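Alpha/beta hydrolase (Pseudomonas aeruginosa PAO1, PDB 4R1D) binds calcium and is probably a lipase of the alpha/beta hydrolase family, a type VI secretion effector (Tle4) crystallised with its inhibitor Tli4. Local coordinates at residues Val317-Ser329 with Asn403-His415. Sequence-based numbering, arbitrary orientation. Where two conformers were deposited one is given.
Sequences VANSAGALELAPS and NFEDLIDSIANFH
L324 fits as a knob among F404, L407, I408 and I411, four residues of helix 400-421 that form one hole. Its CG lies anti to the carbonyl carbon (chi1 -81°), which brings CD1 to 4.2 Å from F404 CE1. The apolar contact continues either side of this knob. A318 CB rests 4.0 Å from F404 CD1, while A327 CB meets I411 CD1 at 4.1 Å. I411 CG2 touches E325 CG (3.7 Å) as the two side chains run past each other in opposite directions. Contacts of L407 and I411 hold for one of two conformers.

The E325 side chain crosses F414 at about a right angle, its carboxylate plane 29° from the ring's and CD 3.6 Å from F414 CD2; S214 and N215 take up its two oxygens.

One direct hydrogen bond joins the segments: H415 NE2 donates to E325 O, 2.9 Å and nearly straight (168°), with the acceptor close to the imidazole plane. ND1 bonds to Y366 OH, which probably fixes the ring's rotation. At the far end a water bridges N319 O and N403 ND2. D406 bonds to S90, K91 and T92 of the partner chain.

Short helix 321-324, capped by S320 OG, which accepts from A323 N and also bonds to L212 O, thus lies along helix 400-421, buried and away from the calcium site. Helix 289-296 touches A318 and A327, helix 365-370 S329 and I408, and helix 215-238 F414.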
# COMPACT_ATOMS: atom_id res chain seq x y z
N VAL A 317 -4.65 -7.81 -2.41
CA VAL A 317 -4.51 -7.17 -3.71
C VAL A 317 -5.85 -6.99 -4.42
O VAL A 317 -6.10 -5.96 -5.03
CB VAL A 317 -3.53 -7.96 -4.61
CG1 VAL A 317 -3.48 -7.38 -6.02
CG2 VAL A 317 -2.13 -7.95 -3.98
N ALA A 318 -6.73 -7.99 -4.34
CA ALA A 318 -7.98 -7.95 -5.09
C ALA A 318 -8.94 -6.90 -4.56
O ALA A 318 -9.96 -6.60 -5.19
CB ALA A 318 -8.67 -9.35 -5.13
N ASN A 319 -8.61 -6.31 -3.41
CA ASN A 319 -9.39 -5.21 -2.84
C ASN A 319 -8.74 -3.83 -2.93
O ASN A 319 -9.27 -2.84 -2.40
CB ASN A 319 -9.72 -5.51 -1.37
CG ASN A 319 -10.64 -6.67 -1.23
OD1 ASN A 319 -10.28 -7.70 -0.65
ND2 ASN A 319 -11.83 -6.55 -1.80
N SER A 320 -7.60 -3.77 -3.61
CA SER A 320 -6.80 -2.56 -3.66
C SER A 320 -6.60 -2.08 -5.08
O SER A 320 -5.99 -2.78 -5.90
CB SER A 320 -5.43 -2.79 -3.00
OG SER A 320 -4.47 -1.88 -3.50
N ALA A 321 -7.12 -0.89 -5.38
CA ALA A 321 -7.01 -0.31 -6.71
C ALA A 321 -5.55 -0.05 -7.04
O ALA A 321 -5.09 -0.33 -8.14
CB ALA A 321 -7.85 0.99 -6.82
N GLY A 322 -4.81 0.47 -6.06
CA GLY A 322 -3.39 0.74 -6.27
C GLY A 322 -2.61 -0.50 -6.65
O GLY A 322 -1.74 -0.45 -7.53
N ALA A 323 -2.90 -1.62 -5.99
CA ALA A 323 -2.17 -2.86 -6.25
C ALA A 323 -2.59 -3.45 -7.59
O ALA A 323 -1.74 -3.87 -8.39
CB ALA A 323 -2.40 -3.87 -5.12
N LEU A 324 -3.90 -3.48 -7.83
CA LEU A 324 -4.44 -4.07 -9.05
C LEU A 324 -4.03 -3.28 -10.28
O LEU A 324 -3.98 -3.83 -11.38
CB LEU A 324 -5.97 -4.12 -9.01
CG LEU A 324 -6.55 -5.29 -8.23
CD1 LEU A 324 -8.06 -5.15 -8.10
CD2 LEU A 324 -6.17 -6.63 -8.89
N GLU A 325 -3.75 -1.99 -10.10
CA GLU A 325 -3.36 -1.15 -11.23
C GLU A 325 -2.01 -1.55 -11.82
O GLU A 325 -1.65 -1.09 -12.90
CB GLU A 325 -3.39 0.33 -10.85
CG GLU A 325 -4.80 0.92 -10.89
CD GLU A 325 -4.92 2.24 -10.14
OE1 GLU A 325 -3.88 2.78 -9.72
OE2 GLU A 325 -6.07 2.71 -9.98
N LEU A 326 -1.28 -2.41 -11.12
CA LEU A 326 -0.04 -2.96 -11.66
C LEU A 326 -0.32 -4.03 -12.73
O LEU A 326 0.59 -4.45 -13.44
CB LEU A 326 0.80 -3.56 -10.54
CG LEU A 326 2.08 -4.32 -10.92
CD1 LEU A 326 3.08 -3.37 -11.58
CD2 LEU A 326 2.71 -5.01 -9.71
N ALA A 327 -1.57 -4.48 -12.82
CA ALA A 327 -1.90 -5.55 -13.77
C ALA A 327 -1.62 -5.08 -15.20
O ALA A 327 -1.78 -3.90 -15.50
CB ALA A 327 -3.34 -5.95 -13.61
N PRO A 328 -1.18 -6.01 -16.09
CA PRO A 328 -0.94 -5.59 -17.48
C PRO A 328 -2.16 -4.90 -18.12
O PRO A 328 -3.29 -5.35 -17.94
CB PRO A 328 -0.62 -6.92 -18.19
CG PRO A 328 0.05 -7.74 -17.12
CD PRO A 328 -0.73 -7.38 -15.83
N SER A 329 -1.91 -3.83 -18.85
CA SER A 329 -2.97 -3.10 -19.55
C SER A 329 -3.30 -3.80 -20.86
O SER A 329 -2.71 -4.83 -21.19
CB SER A 329 -2.51 -1.69 -19.84
OG SER A 329 -1.42 -1.71 -20.76
N ASN A 403 -17.85 -6.14 -6.16
CA ASN A 403 -16.82 -5.16 -5.84
C ASN A 403 -15.59 -5.36 -6.71
O ASN A 403 -15.06 -4.41 -7.29
CB ASN A 403 -16.44 -5.26 -4.37
CG ASN A 403 -15.71 -4.03 -3.89
OD1 ASN A 403 -16.32 -2.97 -3.73
ND2 ASN A 403 -14.40 -4.15 -3.67
N PHE A 404 -15.13 -6.60 -6.79
CA PHE A 404 -13.94 -6.93 -7.57
C PHE A 404 -14.10 -6.59 -9.05
O PHE A 404 -13.20 -6.00 -9.65
CB PHE A 404 -13.56 -8.41 -7.38
CG PHE A 404 -12.42 -8.85 -8.25
CD1 PHE A 404 -11.14 -8.35 -8.06
CD2 PHE A 404 -12.63 -9.77 -9.28
CE1 PHE A 404 -10.09 -8.75 -8.86
CE2 PHE A 404 -11.57 -10.18 -10.08
CZ PHE A 404 -10.30 -9.67 -9.87
N GLU A 405 -15.23 -6.94 -9.65
CA GLU A 405 -15.41 -6.65 -11.07
C GLU A 405 -15.48 -5.15 -11.35
O GLU A 405 -14.94 -4.67 -12.37
CB GLU A 405 -16.64 -7.39 -11.63
CG GLU A 405 -16.46 -8.90 -11.56
CD GLU A 405 -17.62 -9.67 -12.14
OE1 GLU A 405 -18.58 -9.04 -12.62
OE2 GLU A 405 -17.56 -10.92 -12.13
N ASP A 406 -16.13 -4.40 -10.47
CA ASP A 406 -16.16 -2.95 -10.62
C ASP A 406 -14.74 -2.38 -10.49
O ASP A 406 -14.39 -1.42 -11.19
CB ASP A 406 -17.11 -2.30 -9.61
CG ASP A 406 -18.52 -2.15 -10.16
OD1 ASP A 406 -18.70 -2.45 -11.35
OD2 ASP A 406 -19.43 -1.70 -9.42
N LEU A 407 -13.93 -2.96 -9.60
CA LEU A 407 -12.56 -2.47 -9.43
C LEU A 407 -11.76 -2.74 -10.69
O LEU A 407 -10.98 -1.90 -11.12
CB LEU A 407 -11.87 -3.11 -8.22
CG LEU A 407 -12.16 -2.59 -6.81
CD1 LEU A 407 -11.27 -3.28 -5.78
CD2 LEU A 407 -11.97 -1.08 -6.72
N ILE A 408 -11.97 -3.91 -11.31
CA ILE A 408 -11.29 -4.20 -12.56
C ILE A 408 -11.70 -3.20 -13.65
O ILE A 408 -10.87 -2.72 -14.42
CB ILE A 408 -11.54 -5.66 -13.04
CG1 ILE A 408 -10.95 -6.67 -12.04
CG2 ILE A 408 -10.92 -5.90 -14.43
CD1 ILE A 408 -9.43 -6.58 -11.91
N ASP A 409 -12.99 -2.86 -13.71
CA ASP A 409 -13.44 -1.91 -14.73
C ASP A 409 -12.81 -0.54 -14.48
O ASP A 409 -12.42 0.17 -15.43
CB ASP A 409 -14.98 -1.86 -14.77
CG ASP A 409 -15.59 -3.14 -15.33
OD1 ASP A 409 -14.83 -3.96 -15.88
OD2 ASP A 409 -16.82 -3.33 -15.23
N SER A 410 -12.69 -0.17 -13.21
CA SER A 410 -11.98 1.06 -12.83
C SER A 410 -10.54 1.09 -13.31
O SER A 410 -10.11 2.08 -13.89
CB SER A 410 -12.02 1.27 -11.32
OG SER A 410 -13.09 2.11 -10.95
N ILE A 411 -9.77 0.04 -13.05
CA ILE A 411 -8.38 0.03 -13.51
C ILE A 411 -8.31 0.07 -15.04
O ILE A 411 -7.43 0.74 -15.58
CB ILE A 411 -7.52 -1.15 -12.94
CG1 ILE A 411 -7.76 -2.45 -13.72
CG2 ILE A 411 -7.72 -1.31 -11.44
CD1 ILE A 411 -6.68 -3.50 -13.52
N ALA A 412 -9.21 -0.62 -15.74
CA ALA A 412 -9.21 -0.59 -17.20
C ALA A 412 -9.36 0.85 -17.68
O ALA A 412 -8.71 1.28 -18.63
CB ALA A 412 -10.33 -1.47 -17.77
N ASN A 413 -10.22 1.60 -16.99
CA ASN A 413 -10.47 2.98 -17.36
C ASN A 413 -9.25 3.86 -17.07
O ASN A 413 -8.84 4.69 -17.89
CB ASN A 413 -11.73 3.51 -16.66
CG ASN A 413 -12.07 4.93 -17.04
OD1 ASN A 413 -12.26 5.24 -18.22
ND2 ASN A 413 -12.17 5.81 -16.05
N PHE A 414 -8.64 3.66 -15.91
CA PHE A 414 -7.42 4.39 -15.55
C PHE A 414 -6.28 4.07 -16.51
O PHE A 414 -5.61 4.97 -17.00
CB PHE A 414 -7.03 4.07 -14.10
CG PHE A 414 -5.76 4.75 -13.64
CD1 PHE A 414 -5.69 6.13 -13.53
CD2 PHE A 414 -4.65 3.99 -13.30
CE1 PHE A 414 -4.53 6.75 -13.08
CE2 PHE A 414 -3.48 4.61 -12.86
CZ PHE A 414 -3.42 6.00 -12.75
N HIS A 415 -6.06 2.79 -16.77
CA HIS A 415 -5.06 2.35 -17.75
C HIS A 415 -5.25 3.04 -19.09
O HIS A 415 -4.30 3.52 -19.69
CB HIS A 415 -5.15 0.85 -17.98
CG HIS A 415 -4.58 0.04 -16.87
ND1 HIS A 415 -4.77 -1.32 -16.77
CD2 HIS A 415 -3.79 0.38 -15.82
CE1 HIS A 415 -4.15 -1.78 -15.70
NE2 HIS A 415 -3.54 -0.76 -15.11
O HOH W 1 -12.03 -2.64 -2.17